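PDB 4EWG: beta-ketoacyl synthase from Burkholderia phymatum, which probably catalyses the condensation step that lengthens an acyl chain carried on acyl carrier protein, acting as a 3-oxoacyl-[acyl-carrier-protein] synthase. Local coordinates for residues R283-A288 / Y391-N396. Residues are numbered along the deposited sequence; the frame is centred on the assembly and turned at random.
Sequences RAMQLA and YVMSNN
M285 on helix 278-291 meets M393 and N395 on strand 391-398 in a buried helix-on-sheet contact of the thiolase-like fold, where the helix lies over one face of the mixed central sheet. The two short segments run roughly antiparallel, at 143°, with their axes 10.1 Å apart. M285 carries most of the helix side. With CG anti to its carbonyl carbon (chi1 -56°) and the chain extended from there, its side chain crosses that of N395 at about a right angle. M285 CE comes 3.6 Å from N395 ND2. M285 SD lies 3.7 Å from N395 ND2. M393 points from the strand toward the helix, its chain straight until the last torsion (chi3 -85°). That turn sets M393 CE 3.8 Å from M285 O and 4.3 Å from A288 CB. M393 SD lies 4.2 Å from M285 CB. Helix 310-324 offers A319, T320 and T323 to M285 and F324 to M393. S405 of adjacent strand 402-409 touches M393 and A288 and hydrogen-bonds N395 OD1, which helps fix the amide. No hydrogen bond joins the segments; van der Waals contact holds them, chiefly of thioether chains, with the N395 amide and M285 carbonyl as the polar groups the methionines touch.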
ATOM      1  N   ARG A 283      11.208 -20.236   0.596  1.00 19.82           N
ATOM      2  CA  ARG A 283      11.935 -19.435  -0.422  1.00 20.62           C
ATOM      3  C   ARG A 283      12.077 -17.979   0.018  1.00 19.79           C
ATOM      4  O   ARG A 283      13.117 -17.343  -0.215  1.00 20.51           O
ATOM      5  CB  ARG A 283      11.227 -19.561  -1.780  1.00 21.65           C
ATOM      6  CG  ARG A 283      11.879 -18.842  -2.957  1.00 22.86           C
ATOM      7  CD  ARG A 283      13.252 -19.393  -3.311  1.00 24.46           C
ATOM      8  NE  ARG A 283      13.958 -18.503  -4.239  1.00 25.38           N
ATOM      9  CZ  ARG A 283      15.280 -18.270  -4.241  1.00 26.49           C
ATOM     10  NH1 ARG A 283      16.096 -18.818  -3.330  1.00 26.43           N
ATOM     11  NH2 ARG A 283      15.790 -17.436  -5.144  1.00 26.89           N
ATOM     12  N   ALA A 284      11.060 -17.450   0.695  1.00 18.84           N
ATOM     13  CA  ALA A 284      11.146 -16.112   1.255  1.00 18.05           C
ATOM     14  C   ALA A 284      12.319 -15.988   2.273  1.00 18.33           C
ATOM     15  O   ALA A 284      13.077 -15.003   2.251  1.00 17.83           O
ATOM     16  CB  ALA A 284       9.820 -15.727   1.892  1.00 17.91           C
ATOM     17  N   MET A 285      12.462 -16.990   3.141  1.00 18.25           N
ATOM     18  CA  MET A 285      13.573 -17.048   4.081  1.00 18.55           C
ATOM     19  C   MET A 285      14.933 -17.077   3.349  1.00 19.34           C
ATOM     20  O   MET A 285      15.859 -16.325   3.715  1.00 20.05           O
ATOM     21  CB  MET A 285      13.433 -18.279   4.991  1.00 19.08           C
ATOM     22  CG  MET A 285      12.111 -18.357   5.748  1.00 18.50           C
ATOM     23  SD  MET A 285      12.017 -19.802   6.821  1.00 19.29           S
ATOM     24  CE  MET A 285      10.257 -19.910   7.143  1.00 18.81           C
ATOM     25  N   GLN A 286      15.038 -17.922   2.315  1.00 19.77           N
ATOM     26  CA  GLN A 286      16.233 -18.025   1.437  1.00 20.76           C
ATOM     27  C   GLN A 286      16.567 -16.700   0.790  1.00 19.75           C
ATOM     28  O   GLN A 286      17.717 -16.305   0.724  1.00 20.05           O
ATOM     29  CB  GLN A 286      15.968 -18.988   0.234  1.00 22.24           C
ATOM     30  CG  GLN A 286      16.211 -20.479   0.364  1.00 24.09           C
ATOM     31  CD  GLN A 286      15.521 -21.277  -0.798  1.00 25.73           C
ATOM     32  OE1 GLN A 286      15.883 -21.117  -2.003  1.00 26.18           O
ATOM     33  NE2 GLN A 286      14.494 -22.113  -0.444  1.00 26.24           N
ATOM     34  N   LEU A 287      15.560 -16.054   0.233  1.00 18.90           N
ATOM     35  CA  LEU A 287      15.742 -14.716  -0.353  1.00 18.45           C
ATOM     36  C   LEU A 287      16.376 -13.753   0.652  1.00 18.17           C
ATOM     37  O   LEU A 287      17.281 -12.968   0.291  1.00 18.87           O
ATOM     38  CB  LEU A 287      14.407 -14.160  -0.894  1.00 17.51           C
ATOM     39  CG  LEU A 287      13.961 -14.728  -2.255  1.00 18.00           C
ATOM     40  CD1 LEU A 287      12.537 -14.319  -2.598  1.00 17.51           C
ATOM     41  CD2 LEU A 287      14.895 -14.277  -3.370  1.00 18.24           C
ATOM     42  N   ALA A 288      15.952 -13.824   1.918  1.00 17.86           N
ATOM     43  CA  ALA A 288      16.520 -12.932   2.942  1.00 18.01           C
ATOM     44  C   ALA A 288      17.985 -13.308   3.196  1.00 18.74           C
ATOM     45  O   ALA A 288      18.864 -12.437   3.271  1.00 18.96           O
ATOM     46  CB  ALA A 288      15.728 -13.023   4.234  1.00 17.61           C
ATOM     47  N   TYR A 391      22.975 -13.174  14.560  1.00 22.38           N
ATOM     48  CA  TYR A 391      21.859 -12.842  13.691  1.00 21.28           C
ATOM     49  C   TYR A 391      20.555 -13.488  14.126  1.00 20.35           C
ATOM     50  O   TYR A 391      20.529 -14.669  14.549  1.00 20.30           O
ATOM     51  CB  TYR A 391      22.121 -13.257  12.247  1.00 21.64           C
ATOM     52  CG  TYR A 391      23.393 -12.699  11.632  1.00 22.29           C
ATOM     53  CD1 TYR A 391      24.630 -13.337  11.821  1.00 23.45           C
ATOM     54  CD2 TYR A 391      23.356 -11.553  10.818  1.00 22.04           C
ATOM     55  CE1 TYR A 391      25.791 -12.828  11.236  1.00 23.96           C
ATOM     56  CE2 TYR A 391      24.509 -11.037  10.238  1.00 22.54           C
ATOM     57  CZ  TYR A 391      25.719 -11.668  10.446  1.00 23.59           C
ATOM     58  OH  TYR A 391      26.855 -11.130   9.862  1.00 24.12           O
ATOM     59  N   VAL A 392      19.462 -12.722  13.954  1.00 18.86           N
ATOM     60  CA  VAL A 392      18.138 -13.243  14.130  1.00 18.10           C
ATOM     61  C   VAL A 392      17.264 -12.989  12.916  1.00 17.33           C
ATOM     62  O   VAL A 392      17.530 -12.091  12.116  1.00 17.07           O
ATOM     63  CB  VAL A 392      17.495 -12.687  15.399  1.00 17.64           C
ATOM     64  CG1 VAL A 392      18.361 -13.108  16.607  1.00 18.08           C
ATOM     65  CG2 VAL A 392      17.353 -11.185  15.295  1.00 16.86           C
ATOM     66  N   MET A 393      16.227 -13.812  12.789  1.00 16.81           N
ATOM     67  CA  MET A 393      15.261 -13.696  11.709  1.00 16.13           C
ATOM     68  C   MET A 393      13.837 -13.559  12.281  1.00 15.55           C
ATOM     69  O   MET A 393      13.471 -14.242  13.254  1.00 15.14           O
ATOM     70  CB  MET A 393      15.350 -14.918  10.792  1.00 16.03           C
ATOM     71  CG  MET A 393      14.369 -14.924   9.627  1.00 15.67           C
ATOM     72  SD  MET A 393      14.542 -16.389   8.557  1.00 15.43           S
ATOM     73  CE  MET A 393      15.843 -15.848   7.453  1.00 15.58           C
ATOM     74  N   SER A 394      13.035 -12.684  11.656  1.00 15.04           N
ATOM     75  CA  SER A 394      11.621 -12.571  12.013  1.00 14.75           C
ATOM     76  C   SER A 394      10.792 -12.722  10.751  1.00 14.60           C
ATOM     77  O   SER A 394      10.984 -11.982   9.782  1.00 14.23           O
ATOM     78  CB  SER A 394      11.293 -11.251  12.668  1.00 14.33           C
ATOM     79  OG  SER A 394       9.909 -11.204  13.033  1.00 13.78           O
ATOM     80  N   ASN A 395       9.875 -13.681  10.784  1.00 14.92           N
ATOM     81  CA  ASN A 395       9.066 -14.056   9.613  1.00 15.22           C
ATOM     82  C   ASN A 395       7.593 -13.732   9.794  1.00 14.94           C
ATOM     83  O   ASN A 395       7.090 -13.655  10.915  1.00 14.97           O
ATOM     84  CB  ASN A 395       9.194 -15.552   9.345  1.00 15.67           C
ATOM     85  CG  ASN A 395      10.566 -15.936   8.849  1.00 16.28           C
ATOM     86  OD1 ASN A 395      11.202 -15.170   8.102  1.00 16.11           O
ATOM     87  ND2 ASN A 395      11.044 -17.142   9.254  1.00 16.80           N
ATOM     88  N   ASN A 396       6.921 -13.492   8.682  1.00 15.05           N
ATOM     89  CA  ASN A 396       5.478 -13.207   8.674  1.00 15.30           C
ATOM     90  C   ASN A 396       4.912 -13.652   7.364  1.00 15.53           C
ATOM     91  O   ASN A 396       5.549 -13.510   6.307  1.00 14.97           O
ATOM     92  CB  ASN A 396       5.186 -11.706   8.858  1.00 14.90           C
ATOM     93  CG  ASN A 396       5.714 -11.173  10.164  1.00 15.22           C
ATOM     94  OD1 ASN A 396       5.045 -11.291  11.239  1.00 15.99           O
ATOM     95  ND2 ASN A 396       6.878 -10.564  10.108  1.00 14.49           N
TER